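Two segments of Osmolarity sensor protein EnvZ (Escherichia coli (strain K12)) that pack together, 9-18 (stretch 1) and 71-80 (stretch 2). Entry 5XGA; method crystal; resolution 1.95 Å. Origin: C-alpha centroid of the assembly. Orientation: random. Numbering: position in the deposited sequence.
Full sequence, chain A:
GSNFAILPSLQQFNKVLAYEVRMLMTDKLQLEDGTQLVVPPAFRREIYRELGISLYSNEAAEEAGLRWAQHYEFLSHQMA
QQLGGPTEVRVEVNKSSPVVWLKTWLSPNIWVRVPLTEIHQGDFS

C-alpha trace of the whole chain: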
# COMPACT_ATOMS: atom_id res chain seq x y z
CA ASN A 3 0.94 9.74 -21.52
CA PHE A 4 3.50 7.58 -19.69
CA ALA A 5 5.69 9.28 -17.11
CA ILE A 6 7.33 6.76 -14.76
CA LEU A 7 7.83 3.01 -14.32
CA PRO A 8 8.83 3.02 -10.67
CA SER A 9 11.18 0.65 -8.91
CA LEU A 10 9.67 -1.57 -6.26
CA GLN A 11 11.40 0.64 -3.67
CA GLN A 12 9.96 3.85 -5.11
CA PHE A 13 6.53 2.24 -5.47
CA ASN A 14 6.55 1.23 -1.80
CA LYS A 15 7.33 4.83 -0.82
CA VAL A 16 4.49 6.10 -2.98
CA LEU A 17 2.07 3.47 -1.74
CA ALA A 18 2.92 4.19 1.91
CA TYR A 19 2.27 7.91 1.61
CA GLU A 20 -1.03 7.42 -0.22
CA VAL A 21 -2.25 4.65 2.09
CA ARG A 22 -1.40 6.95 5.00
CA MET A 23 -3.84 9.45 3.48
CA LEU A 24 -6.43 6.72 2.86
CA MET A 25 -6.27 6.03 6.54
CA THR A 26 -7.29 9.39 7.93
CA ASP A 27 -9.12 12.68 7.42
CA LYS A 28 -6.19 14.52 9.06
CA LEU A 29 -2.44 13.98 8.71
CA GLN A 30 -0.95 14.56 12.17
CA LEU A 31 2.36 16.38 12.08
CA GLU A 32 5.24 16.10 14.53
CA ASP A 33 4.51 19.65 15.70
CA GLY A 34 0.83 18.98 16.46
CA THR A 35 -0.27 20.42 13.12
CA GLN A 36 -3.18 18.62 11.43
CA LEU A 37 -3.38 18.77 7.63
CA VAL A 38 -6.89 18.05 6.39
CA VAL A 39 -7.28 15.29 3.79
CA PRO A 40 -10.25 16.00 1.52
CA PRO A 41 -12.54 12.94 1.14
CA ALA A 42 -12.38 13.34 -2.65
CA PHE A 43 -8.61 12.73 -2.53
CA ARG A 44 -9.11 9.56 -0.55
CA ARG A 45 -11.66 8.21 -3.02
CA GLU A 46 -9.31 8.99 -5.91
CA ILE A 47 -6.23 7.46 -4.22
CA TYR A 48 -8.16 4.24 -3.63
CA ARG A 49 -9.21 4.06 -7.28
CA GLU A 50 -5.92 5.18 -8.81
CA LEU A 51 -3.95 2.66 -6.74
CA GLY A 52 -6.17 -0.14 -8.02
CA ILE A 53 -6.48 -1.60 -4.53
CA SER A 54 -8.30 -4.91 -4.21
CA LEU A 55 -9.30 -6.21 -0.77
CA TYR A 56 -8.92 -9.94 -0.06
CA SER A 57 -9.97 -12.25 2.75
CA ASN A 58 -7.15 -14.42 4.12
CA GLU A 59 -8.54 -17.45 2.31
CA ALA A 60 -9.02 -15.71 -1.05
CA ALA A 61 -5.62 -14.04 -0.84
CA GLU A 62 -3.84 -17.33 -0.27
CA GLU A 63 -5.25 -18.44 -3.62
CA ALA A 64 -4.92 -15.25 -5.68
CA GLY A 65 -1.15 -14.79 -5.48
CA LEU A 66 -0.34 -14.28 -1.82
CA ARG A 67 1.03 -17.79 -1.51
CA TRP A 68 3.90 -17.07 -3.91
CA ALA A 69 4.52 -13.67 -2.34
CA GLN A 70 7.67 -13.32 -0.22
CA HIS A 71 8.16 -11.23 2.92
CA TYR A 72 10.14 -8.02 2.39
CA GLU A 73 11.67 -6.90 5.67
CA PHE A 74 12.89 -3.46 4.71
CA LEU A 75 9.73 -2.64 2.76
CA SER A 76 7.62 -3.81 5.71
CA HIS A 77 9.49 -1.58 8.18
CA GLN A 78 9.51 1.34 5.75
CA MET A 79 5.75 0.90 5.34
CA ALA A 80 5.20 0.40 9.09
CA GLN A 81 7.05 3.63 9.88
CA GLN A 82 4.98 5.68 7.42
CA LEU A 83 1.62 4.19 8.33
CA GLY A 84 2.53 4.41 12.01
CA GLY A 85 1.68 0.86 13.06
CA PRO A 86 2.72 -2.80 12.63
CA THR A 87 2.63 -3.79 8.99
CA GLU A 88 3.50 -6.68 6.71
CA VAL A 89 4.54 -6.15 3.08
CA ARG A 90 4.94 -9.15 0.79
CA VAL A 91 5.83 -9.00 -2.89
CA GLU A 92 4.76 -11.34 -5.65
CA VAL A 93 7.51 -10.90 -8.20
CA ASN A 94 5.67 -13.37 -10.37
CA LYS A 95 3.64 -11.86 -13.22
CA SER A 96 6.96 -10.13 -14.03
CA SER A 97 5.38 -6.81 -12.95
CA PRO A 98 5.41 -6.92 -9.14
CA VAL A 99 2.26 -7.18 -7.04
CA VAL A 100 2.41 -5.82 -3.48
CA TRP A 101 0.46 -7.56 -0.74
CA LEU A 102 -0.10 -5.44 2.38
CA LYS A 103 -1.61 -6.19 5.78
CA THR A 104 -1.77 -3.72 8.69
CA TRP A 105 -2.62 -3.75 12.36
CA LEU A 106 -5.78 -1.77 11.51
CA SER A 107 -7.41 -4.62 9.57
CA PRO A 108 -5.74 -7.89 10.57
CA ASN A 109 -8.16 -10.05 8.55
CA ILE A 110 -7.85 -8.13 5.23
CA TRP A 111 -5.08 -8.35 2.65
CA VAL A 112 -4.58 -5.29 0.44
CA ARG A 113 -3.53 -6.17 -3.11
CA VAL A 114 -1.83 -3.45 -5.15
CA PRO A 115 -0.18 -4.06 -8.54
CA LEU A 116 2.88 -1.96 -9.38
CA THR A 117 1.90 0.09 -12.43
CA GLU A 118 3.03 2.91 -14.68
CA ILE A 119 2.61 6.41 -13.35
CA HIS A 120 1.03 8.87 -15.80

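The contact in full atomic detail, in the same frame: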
# COMPACT_ATOMS: atom_id res chain seq x y z
N SER A 9 10.60 1.79 -9.59
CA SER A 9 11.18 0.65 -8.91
C SER A 9 10.22 0.17 -7.84
O SER A 9 9.32 0.90 -7.42
CB SER A 9 12.53 1.01 -8.27
OG SER A 9 12.33 1.95 -7.23
N LEU A 10 10.43 -1.05 -7.38
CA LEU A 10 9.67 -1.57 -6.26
C LEU A 10 9.86 -0.67 -5.03
O LEU A 10 8.91 -0.39 -4.30
CB LEU A 10 10.11 -3.00 -5.95
CG LEU A 10 9.23 -3.73 -4.94
CD1 LEU A 10 7.82 -3.88 -5.49
CD2 LEU A 10 9.86 -5.09 -4.62
N GLN A 11 11.09 -0.20 -4.83
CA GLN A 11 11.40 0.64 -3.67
C GLN A 11 10.68 1.98 -3.75
O GLN A 11 10.14 2.47 -2.76
CB GLN A 11 12.90 0.86 -3.56
CG GLN A 11 13.72 -0.43 -3.45
CD GLN A 11 14.14 -1.02 -4.80
OE1 GLN A 11 13.40 -0.94 -5.78
NE2 GLN A 11 15.33 -1.61 -4.86
N GLN A 12 10.68 2.59 -4.93
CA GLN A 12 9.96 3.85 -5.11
C GLN A 12 8.45 3.66 -4.99
O GLN A 12 7.74 4.51 -4.45
CB GLN A 12 10.29 4.43 -6.48
CG GLN A 12 9.69 5.78 -6.73
CD GLN A 12 10.19 6.34 -8.04
OE1 GLN A 12 10.53 5.58 -8.95
NE2 GLN A 12 10.25 7.67 -8.13
N PHE A 13 7.96 2.53 -5.52
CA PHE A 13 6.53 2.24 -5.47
C PHE A 13 6.07 2.09 -4.03
O PHE A 13 5.01 2.59 -3.66
CB PHE A 13 6.20 0.99 -6.25
CG PHE A 13 4.74 0.65 -6.25
CD1 PHE A 13 3.84 1.40 -7.00
CD2 PHE A 13 4.26 -0.41 -5.52
CE1 PHE A 13 2.50 1.08 -7.01
CE2 PHE A 13 2.91 -0.73 -5.52
CZ PHE A 13 2.03 0.02 -6.27
N ASN A 14 6.86 1.38 -3.22
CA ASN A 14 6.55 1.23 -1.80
C ASN A 14 6.45 2.58 -1.09
O ASN A 14 5.59 2.79 -0.22
CB ASN A 14 7.61 0.34 -1.12
CG ASN A 14 7.15 -0.20 0.21
OD1 ASN A 14 7.72 0.12 1.27
ND2 ASN A 14 6.12 -1.04 0.17
N LYS A 15 7.35 3.50 -1.44
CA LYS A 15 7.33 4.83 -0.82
C LYS A 15 6.05 5.56 -1.18
O LYS A 15 5.40 6.19 -0.34
CB LYS A 15 8.53 5.67 -1.25
CG LYS A 15 9.88 5.15 -0.82
CD LYS A 15 10.98 6.18 -1.09
CE LYS A 15 11.14 7.11 0.10
NZ LYS A 15 11.43 6.33 1.35
N VAL A 16 5.70 5.48 -2.46
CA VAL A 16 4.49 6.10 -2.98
C VAL A 16 3.25 5.51 -2.32
O VAL A 16 2.40 6.23 -1.79
CB VAL A 16 4.39 5.92 -4.50
CG1 VAL A 16 2.97 6.21 -4.96
CG2 VAL A 16 5.41 6.82 -5.19
N LEU A 17 3.17 4.19 -2.35
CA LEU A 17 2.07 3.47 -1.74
C LEU A 17 1.88 3.84 -0.26
O LEU A 17 0.75 4.06 0.20
CB LEU A 17 2.32 1.98 -1.87
CG LEU A 17 1.30 1.03 -1.28
CD1 LEU A 17 -0.02 1.22 -1.97
CD2 LEU A 17 1.81 -0.40 -1.44
N ALA A 18 2.97 3.90 0.47
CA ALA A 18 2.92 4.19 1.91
C ALA A 18 2.30 5.55 2.18
O ALA A 18 1.41 5.70 3.03
CB ALA A 18 4.31 4.11 2.52
N HIS A 71 8.04 -12.31 1.96
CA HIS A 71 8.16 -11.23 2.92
C HIS A 71 9.33 -10.32 2.57
O HIS A 71 10.42 -10.78 2.28
CB HIS A 71 8.33 -11.80 4.34
CG HIS A 71 8.71 -10.79 5.38
ND1 HIS A 71 7.78 -10.06 6.08
CD2 HIS A 71 9.92 -10.41 5.85
CE1 HIS A 71 8.40 -9.25 6.93
NE2 HIS A 71 9.70 -9.45 6.81
N TYR A 72 9.08 -9.01 2.56
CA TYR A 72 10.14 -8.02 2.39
C TYR A 72 10.33 -7.22 3.68
O TYR A 72 9.46 -6.44 4.06
CB TYR A 72 9.82 -7.07 1.24
CG TYR A 72 10.22 -7.62 -0.11
CD1 TYR A 72 9.70 -8.82 -0.57
CD2 TYR A 72 11.12 -6.94 -0.91
CE1 TYR A 72 10.06 -9.32 -1.82
CE2 TYR A 72 11.49 -7.43 -2.15
CZ TYR A 72 10.96 -8.62 -2.59
OH TYR A 72 11.33 -9.10 -3.83
N GLU A 73 11.47 -7.42 4.33
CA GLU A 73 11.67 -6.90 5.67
C GLU A 73 11.84 -5.39 5.64
O GLU A 73 11.19 -4.68 6.41
CB GLU A 73 12.89 -7.56 6.32
CG GLU A 73 13.23 -7.07 7.73
CD GLU A 73 12.28 -7.58 8.80
OE1 GLU A 73 11.34 -8.32 8.47
OE2 GLU A 73 12.48 -7.22 9.98
N PHE A 74 12.69 -4.90 4.76
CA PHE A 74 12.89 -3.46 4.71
C PHE A 74 11.61 -2.76 4.27
O PHE A 74 11.19 -1.79 4.89
CB PHE A 74 14.04 -3.08 3.78
CG PHE A 74 14.27 -1.60 3.70
CD1 PHE A 74 14.79 -0.91 4.78
CD2 PHE A 74 13.93 -0.89 2.56
CE1 PHE A 74 14.98 0.47 4.72
CE2 PHE A 74 14.12 0.47 2.49
CZ PHE A 74 14.65 1.15 3.57
N LEU A 75 10.97 -3.26 3.21
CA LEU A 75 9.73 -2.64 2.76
C LEU A 75 8.68 -2.63 3.87
O LEU A 75 7.94 -1.66 4.04
CB LEU A 75 9.17 -3.36 1.54
CG LEU A 75 10.02 -3.41 0.26
CD1 LEU A 75 9.21 -4.05 -0.85
CD2 LEU A 75 10.52 -2.03 -0.17
N SER A 76 8.60 -3.73 4.63
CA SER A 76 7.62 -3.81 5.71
C SER A 76 7.90 -2.76 6.80
O SER A 76 6.98 -2.13 7.31
CB SER A 76 7.61 -5.22 6.33
OG SER A 76 7.31 -6.21 5.35
N HIS A 77 9.16 -2.59 7.17
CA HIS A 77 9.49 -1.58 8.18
C HIS A 77 9.27 -0.17 7.65
O HIS A 77 8.73 0.70 8.34
CB HIS A 77 10.94 -1.74 8.65
CG HIS A 77 11.11 -2.75 9.72
ND1 HIS A 77 10.99 -2.44 11.06
CD2 HIS A 77 11.39 -4.08 9.67
CE1 HIS A 77 11.20 -3.53 11.79
NE2 HIS A 77 11.43 -4.53 10.96
N GLN A 78 9.68 0.05 6.40
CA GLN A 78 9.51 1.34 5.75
C GLN A 78 8.02 1.69 5.70
O GLN A 78 7.62 2.81 5.99
CB GLN A 78 10.12 1.33 4.34
CG GLN A 78 9.96 2.67 3.59
CD GLN A 78 10.58 2.67 2.19
OE1 GLN A 78 11.45 3.49 1.89
NE2 GLN A 78 10.12 1.75 1.34
N MET A 79 7.19 0.71 5.35
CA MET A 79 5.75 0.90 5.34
C MET A 79 5.23 1.12 6.76
O MET A 79 4.46 2.05 7.01
CB MET A 79 5.06 -0.30 4.68
CG MET A 79 3.53 -0.24 4.69
SD MET A 79 2.86 0.94 3.49
CE MET A 79 3.48 0.26 1.93
N ALA A 80 5.66 0.28 7.69
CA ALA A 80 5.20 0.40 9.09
C ALA A 80 5.47 1.80 9.66
O ALA A 80 4.61 2.39 10.32
CB ALA A 80 5.88 -0.65 9.98

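Two helices, 10-18 and 73-80, run in nearly the same direction, 24° apart, with their axes 9.7 Å apart at closest approach. Asn14 faces Leu75, and Ala18 faces Met79.

Gln78 is the polar centre of the contact. Its CA-to-CB bond points toward the other helix, and chi1 and chi2 are both t, so the chain is extended and carries its amide to Asn14 and Lys15. NE2 of Gln78 donates to OD1 of Asn14 at 2.9 Å. OE1 of Gln78 accepts from NZ of Lys15, also at 2.9 Å. Both ends of the amide are therefore used, and the two bonds agree with its modelled orientation.

Lys15 starts sideways. Its chi3 and chi4 are both p, and this folded end brings NZ to Gln78. Asn14 is t at chi1 and points toward stretch 2. Its OD1 also lies 3.3 Å from Leu75 O, but both atoms are acceptors and no hydrogen bond forms. Asn14 ND2 is buried without a polar partner; CE of Met79 lies 3.4 Å from this ND2.

Met79 leaves its helix sideways. Chi1 is t, while chi2 and chi3 are p, and the end of the chain comes nearer to stretch 1. SD of Met79 sits 3.6 Å from CB of Ala18. The small alanine side chain accompanies a close backbone approach, with CA of Ala18 5.5 Å from CA of Met79. CE of Met79 reaches CD2 of Leu17 at 3.8 Å.

At the other end the contact is apolar. Leu10, t at chi1 and p at chi2, places CD2 3.8 Å from CE2 of Tyr72 and 4.0 Å from CD1 of Leu75.

Both helix starts are tied by side chains. Ser9, with chi1 p, caps the first: Gln12 N donates to Ser9 OG at 2.9 Å. In the second, Ser76 OG donates to Tyr72 O at 2.5 Å.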